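Local coordinates for protein toll (PDB 4LXR) that is a Toll-like receptor that binds the cleaved, active form of the cytokine spaetzle and so signals in dorsal-ventral patterning of the embryo and in antifungal immunity, at residues A[726-740]-A[761-773]. Numbering follows the deposited sequence.
Sequences WMCDCTAKPLLLFTQ and TRMVELSTNDICP
The second LRRCT module, the cysteine-rich cap at the C-terminal end of the Toll ectodomain, is closed where Cys730 and Cys772 join as a disulfide, SG to SG 2.0 Å; its small chi3 of 32° needs caution, as Cys772 is poorly ordered. Cys728 pairs with Cys754, so two cross-links tie the turn before helix 733-740 to the rest of the cap. An apolar core forms where Met763 and Ile771 pack against this turn and the helix. Met763 reaches into it, a flexible, unbranched thioether suited to the narrow path between Leu736 and Cys728: with CG anti to the backbone N (chi1 -176°) and a bend only at chi3 (-65°), it runs past Leu736, whose CD1 lies a tight 3.5 Å from Met763 CG. At its end CE lies 3.6 Å from Cys728 SG and also meets CB of Trp726, while Leu735 CD2 sits over the rim of one face of the indole. With Met763 cut back to an alanine, Leu736 CD1 and Cys728 SG would probably lose this partner, and a gap is likely to open beside Trp726. The two branches of Ile771 serve two partners: CD1 meets small Ala732 at CB (3.6 Å), and CG2 faces Leu736 CD2 at 4.1 Å. Leu736 CD2 also rests 3.5 Å from Ser767 C, at the start of the weakly bonded helix about 768-771, where Ser767 and Asp770 form a capping box. No direct hydrogen bond crosses; one water bridges Gln740 NE2 and Leu766 O. Beyond that water and the disulfide to the chain end, apolar packing holds the contact.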
loop_
_atom_site.group_PDB
_atom_site.type_symbol
_atom_site.label_atom_id
_atom_site.label_comp_id
_atom_site.label_asym_id
_atom_site.label_seq_id
_atom_site.Cartn_x
_atom_site.Cartn_y
_atom_site.Cartn_z
ATOM N N TRP A 726 -45.476 -28.870 52.560
ATOM C CA TRP A 726 -46.879 -28.471 52.534
ATOM C C TRP A 726 -47.762 -29.349 53.437
ATOM O O TRP A 726 -47.656 -30.576 53.428
ATOM C CB TRP A 726 -47.409 -28.447 51.095
ATOM C CG TRP A 726 -46.646 -27.497 50.216
ATOM C CD1 TRP A 726 -45.831 -27.820 49.175
ATOM C CD2 TRP A 726 -46.616 -26.067 50.322
ATOM N NE1 TRP A 726 -45.302 -26.680 48.615
ATOM C CE2 TRP A 726 -45.768 -25.590 49.302
ATOM C CE3 TRP A 726 -47.230 -25.143 51.178
ATOM C CZ2 TRP A 726 -45.516 -24.229 49.111
ATOM C CZ3 TRP A 726 -46.972 -23.793 50.994
ATOM C CH2 TRP A 726 -46.121 -23.349 49.963
ATOM N N MET A 727 -48.610 -28.693 54.224
ATOM C CA MET A 727 -49.570 -29.370 55.095
ATOM C C MET A 727 -50.884 -29.511 54.345
ATOM O O MET A 727 -51.654 -28.560 54.232
ATOM C CB MET A 727 -49.767 -28.573 56.394
ATOM C CG MET A 727 -50.855 -29.103 57.319
ATOM S SD MET A 727 -50.462 -30.716 58.029
ATOM C CE MET A 727 -48.743 -30.488 58.496
ATOM N N CYS A 728 -51.118 -30.701 53.810
ATOM C CA CYS A 728 -52.295 -30.956 52.978
ATOM C C CYS A 728 -53.459 -31.547 53.773
ATOM O O CYS A 728 -53.741 -32.737 53.708
ATOM C CB CYS A 728 -51.925 -31.819 51.759
ATOM S SG CYS A 728 -50.660 -30.996 50.684
ATOM N N ASP A 729 -54.116 -30.688 54.542
ATOM C CA ASP A 729 -55.382 -31.021 55.166
ATOM C C ASP A 729 -56.404 -29.982 54.735
ATOM O O ASP A 729 -56.241 -29.329 53.713
ATOM C CB ASP A 729 -55.259 -31.053 56.688
ATOM C CG ASP A 729 -54.601 -29.804 57.247
ATOM O OD1 ASP A 729 -54.301 -28.878 56.465
ATOM O OD2 ASP A 729 -54.391 -29.751 58.472
ATOM N N CYS A 730 -57.445 -29.805 55.533
ATOM C CA CYS A 730 -58.593 -29.032 55.089
ATOM C C CYS A 730 -58.291 -27.556 54.870
ATOM O O CYS A 730 -58.979 -26.884 54.094
ATOM C CB CYS A 730 -59.767 -29.207 56.050
ATOM S SG CYS A 730 -61.316 -29.272 55.165
ATOM N N THR A 731 -57.253 -27.057 55.535
ATOM C CA THR A 731 -56.887 -25.655 55.401
ATOM C C THR A 731 -56.090 -25.421 54.120
ATOM O O THR A 731 -55.870 -24.278 53.716
ATOM C CB THR A 731 -56.088 -25.146 56.624
ATOM O OG1 THR A 731 -55.919 -23.727 56.529
ATOM C CG2 THR A 731 -54.722 -25.810 56.693
ATOM N N ALA A 732 -55.662 -26.506 53.483
ATOM C CA ALA A 732 -54.870 -26.404 52.262
ATOM C C ALA A 732 -55.760 -26.364 51.029
ATOM O O ALA A 732 -55.264 -26.212 49.919
ATOM C CB ALA A 732 -53.872 -27.556 52.163
ATOM N N LYS A 733 -57.071 -26.498 51.217
ATOM C CA LYS A 733 -57.970 -26.476 50.065
ATOM C C LYS A 733 -57.772 -25.280 49.103
ATOM O O LYS A 733 -57.673 -25.500 47.904
ATOM C CB LYS A 733 -59.428 -26.612 50.482
ATOM C CG LYS A 733 -60.366 -26.965 49.347
ATOM C CD LYS A 733 -61.765 -26.417 49.621
ATOM C CE LYS A 733 -62.843 -27.196 48.896
ATOM N NZ LYS A 733 -63.679 -27.991 49.853
ATOM N N PRO A 734 -57.723 -24.026 49.619
ATOM C CA PRO A 734 -57.486 -22.915 48.688
ATOM C C PRO A 734 -56.192 -23.064 47.907
ATOM O O PRO A 734 -56.196 -22.772 46.714
ATOM C CB PRO A 734 -57.405 -21.677 49.600
ATOM C CG PRO A 734 -57.481 -22.183 50.998
ATOM C CD PRO A 734 -58.112 -23.526 50.952
ATOM N N LEU A 735 -55.123 -23.509 48.567
ATOM C CA LEU A 735 -53.847 -23.733 47.899
ATOM C C LEU A 735 -53.975 -24.828 46.843
ATOM O O LEU A 735 -53.439 -24.698 45.739
ATOM C CB LEU A 735 -52.727 -24.061 48.896
ATOM C CG LEU A 735 -51.382 -24.502 48.291
ATOM C CD1 LEU A 735 -50.797 -23.448 47.369
ATOM C CD2 LEU A 735 -50.372 -24.902 49.346
ATOM N N LEU A 736 -54.698 -25.896 47.169
ATOM C CA LEU A 736 -54.881 -26.982 46.208
ATOM C C LEU A 736 -55.617 -26.472 44.975
ATOM O O LEU A 736 -55.173 -26.704 43.853
ATOM C CB LEU A 736 -55.595 -28.197 46.832
ATOM C CG LEU A 736 -55.623 -29.454 45.948
ATOM C CD1 LEU A 736 -54.207 -29.939 45.678
ATOM C CD2 LEU A 736 -56.499 -30.618 46.518
ATOM N N LEU A 737 -56.722 -25.752 45.179
ATOM C CA LEU A 737 -57.483 -25.191 44.051
ATOM C C LEU A 737 -56.674 -24.169 43.217
ATOM O O LEU A 737 -56.775 -24.154 41.993
ATOM C CB LEU A 737 -58.815 -24.583 44.517
ATOM C CG LEU A 737 -59.917 -25.539 45.001
ATOM C CD1 LEU A 737 -61.096 -24.741 45.580
ATOM C CD2 LEU A 737 -60.384 -26.499 43.900
ATOM N N PHE A 738 -55.887 -23.332 43.892
ATOM C CA PHE A 738 -54.988 -22.399 43.220
ATOM C C PHE A 738 -54.063 -23.130 42.247
ATOM O O PHE A 738 -54.007 -22.779 41.069
ATOM C CB PHE A 738 -54.170 -21.587 44.242
ATOM C CG PHE A 738 -53.106 -20.704 43.626
ATOM C CD1 PHE A 738 -53.438 -19.487 43.041
ATOM C CD2 PHE A 738 -51.767 -21.082 43.653
ATOM C CE1 PHE A 738 -52.451 -18.664 42.475
ATOM C CE2 PHE A 738 -50.772 -20.264 43.090
ATOM C CZ PHE A 738 -51.118 -19.055 42.501
ATOM N N THR A 739 -53.367 -24.156 42.732
ATOM C CA THR A 739 -52.412 -24.880 41.899
ATOM C C THR A 739 -53.082 -25.530 40.689
ATOM O O THR A 739 -52.524 -25.523 39.590
ATOM C CB THR A 739 -51.631 -25.958 42.681
ATOM O OG1 THR A 739 -52.535 -27.002 43.084
ATOM C CG2 THR A 739 -50.929 -25.346 43.900
ATOM N N GLN A 740 -54.282 -26.064 40.900
ATOM C CA GLN A 740 -55.027 -26.743 39.851
ATOM C C GLN A 740 -55.420 -25.799 38.717
ATOM O O GLN A 740 -55.454 -26.216 37.550
ATOM C CB GLN A 740 -56.277 -27.460 40.415
ATOM C CG GLN A 740 -55.980 -28.580 41.407
ATOM C CD GLN A 740 -57.242 -29.204 41.972
ATOM O OE1 GLN A 740 -58.329 -28.647 41.846
ATOM N NE2 GLN A 740 -57.105 -30.372 42.582
ATOM N N THR A 761 -46.580 -37.396 49.347
ATOM C CA THR A 761 -47.345 -37.671 48.139
ATOM C C THR A 761 -47.382 -36.435 47.247
ATOM O O THR A 761 -47.540 -35.331 47.759
ATOM C CB THR A 761 -48.791 -38.011 48.512
ATOM O OG1 THR A 761 -48.795 -39.067 49.481
ATOM C CG2 THR A 761 -49.585 -38.437 47.283
ATOM N N ARG A 762 -47.250 -36.606 45.930
ATOM C CA ARG A 762 -47.350 -35.459 45.019
ATOM C C ARG A 762 -48.688 -34.741 45.191
ATOM O O ARG A 762 -49.750 -35.373 45.239
ATOM C CB ARG A 762 -47.211 -35.873 43.559
ATOM C CG ARG A 762 -45.827 -36.241 43.090
ATOM C CD ARG A 762 -45.836 -36.360 41.568
ATOM N NE ARG A 762 -44.786 -37.248 41.081
ATOM C CZ ARG A 762 -43.518 -36.886 40.903
ATOM N NH1 ARG A 762 -43.135 -35.647 41.175
ATOM N NH2 ARG A 762 -42.632 -37.769 40.453
ATOM N N MET A 763 -48.634 -33.422 45.282
ATOM C CA MET A 763 -49.845 -32.639 45.441
ATOM C C MET A 763 -50.802 -32.810 44.259
ATOM O O MET A 763 -52.032 -32.844 44.453
ATOM C CB MET A 763 -49.519 -31.159 45.673
ATOM C CG MET A 763 -50.769 -30.344 45.942
ATOM S SD MET A 763 -50.487 -28.639 46.397
ATOM C CE MET A 763 -49.649 -28.825 47.972
ATOM N N VAL A 764 -50.253 -32.956 43.050
ATOM C CA VAL A 764 -51.084 -33.209 41.863
ATOM C C VAL A 764 -51.868 -34.514 41.931
ATOM O O VAL A 764 -52.781 -34.715 41.141
ATOM C CB VAL A 764 -50.293 -33.219 40.514
ATOM C CG1 VAL A 764 -49.743 -31.836 40.190
ATOM C CG2 VAL A 764 -49.185 -34.261 40.543
ATOM N N GLU A 765 -51.504 -35.403 42.851
ATOM C CA GLU A 765 -52.268 -36.630 43.039
ATOM C C GLU A 765 -53.410 -36.484 44.058
ATOM O O GLU A 765 -54.205 -37.409 44.234
ATOM C CB GLU A 765 -51.349 -37.800 43.397
ATOM C CG GLU A 765 -50.522 -38.262 42.204
ATOM C CD GLU A 765 -49.654 -39.449 42.528
ATOM O OE1 GLU A 765 -50.065 -40.279 43.366
ATOM O OE2 GLU A 765 -48.550 -39.542 41.954
ATOM N N LEU A 766 -53.503 -35.324 44.708
ATOM C CA LEU A 766 -54.564 -35.090 45.695
ATOM C C LEU A 766 -55.764 -34.368 45.104
ATOM O O LEU A 766 -55.619 -33.377 44.366
ATOM C CB LEU A 766 -54.059 -34.288 46.909
ATOM C CG LEU A 766 -53.294 -35.025 48.009
ATOM C CD1 LEU A 766 -54.051 -36.258 48.441
ATOM C CD2 LEU A 766 -51.886 -35.400 47.560
ATOM N N SER A 767 -56.939 -34.875 45.450
ATOM C CA SER A 767 -58.210 -34.232 45.172
ATOM C C SER A 767 -58.642 -33.384 46.373
ATOM O O SER A 767 -58.160 -33.572 47.492
ATOM C CB SER A 767 -59.272 -35.313 44.905
ATOM O OG SER A 767 -60.555 -34.750 44.738
ATOM N N THR A 768 -59.566 -32.460 46.145
ATOM C CA THR A 768 -60.115 -31.670 47.235
ATOM C C THR A 768 -60.902 -32.558 48.209
ATOM O O THR A 768 -61.065 -32.211 49.377
ATOM C CB THR A 768 -61.005 -30.529 46.723
ATOM O OG1 THR A 768 -62.048 -31.071 45.915
ATOM C CG2 THR A 768 -60.202 -29.572 45.885
ATOM N N ASN A 769 -61.369 -33.711 47.736
ATOM C CA ASN A 769 -62.057 -34.660 48.606
ATOM C C ASN A 769 -61.104 -35.411 49.535
ATOM O O ASN A 769 -61.435 -35.673 50.697
ATOM C CB ASN A 769 -62.870 -35.656 47.779
ATOM C CG ASN A 769 -63.749 -34.974 46.751
ATOM O OD1 ASN A 769 -63.605 -35.199 45.545
ATOM N ND2 ASN A 769 -64.662 -34.128 47.221
ATOM N N ASP A 770 -59.923 -35.749 49.021
ATOM C CA ASP A 770 -58.930 -36.510 49.780
ATOM C C ASP A 770 -58.416 -35.738 50.986
ATOM O O ASP A 770 -57.996 -36.317 51.984
ATOM C CB ASP A 770 -57.723 -36.831 48.900
ATOM C CG ASP A 770 -58.095 -37.585 47.645
ATOM O OD1 ASP A 770 -59.012 -38.428 47.701
ATOM O OD2 ASP A 770 -57.460 -37.340 46.601
ATOM N N ILE A 771 -58.449 -34.420 50.865
ATOM C CA ILE A 771 -57.659 -33.535 51.702
ATOM C C ILE A 771 -58.542 -32.913 52.784
ATOM O O ILE A 771 -58.077 -32.488 53.843
ATOM C CB ILE A 771 -57.031 -32.440 50.805
ATOM C CG1 ILE A 771 -56.067 -31.563 51.571
ATOM C CG2 ILE A 771 -58.095 -31.560 50.197
ATOM C CD1 ILE A 771 -55.639 -30.356 50.768
ATOM N N CYS A 772 -59.839 -32.918 52.521
ATOM C CA CYS A 772 -60.759 -32.093 53.265
ATOM C C CYS A 772 -62.112 -32.777 53.298
ATOM O O CYS A 772 -62.951 -32.526 52.434
ATOM C CB CYS A 772 -60.856 -30.730 52.576
ATOM S SG CYS A 772 -62.028 -29.571 53.285
ATOM N N PRO A 773 -62.315 -33.672 54.281
ATOM C CA PRO A 773 -63.584 -34.375 54.481
ATOM C C PRO A 773 -64.751 -33.407 54.677
ATOM O O PRO A 773 -65.628 -33.341 53.815
ATOM C CB PRO A 773 -63.336 -35.169 55.769
ATOM C CG PRO A 773 -61.855 -35.392 55.780
ATOM C CD PRO A 773 -61.281 -34.126 55.230
HETATM O O HOH W 1 -54.187 -31.447 42.555
#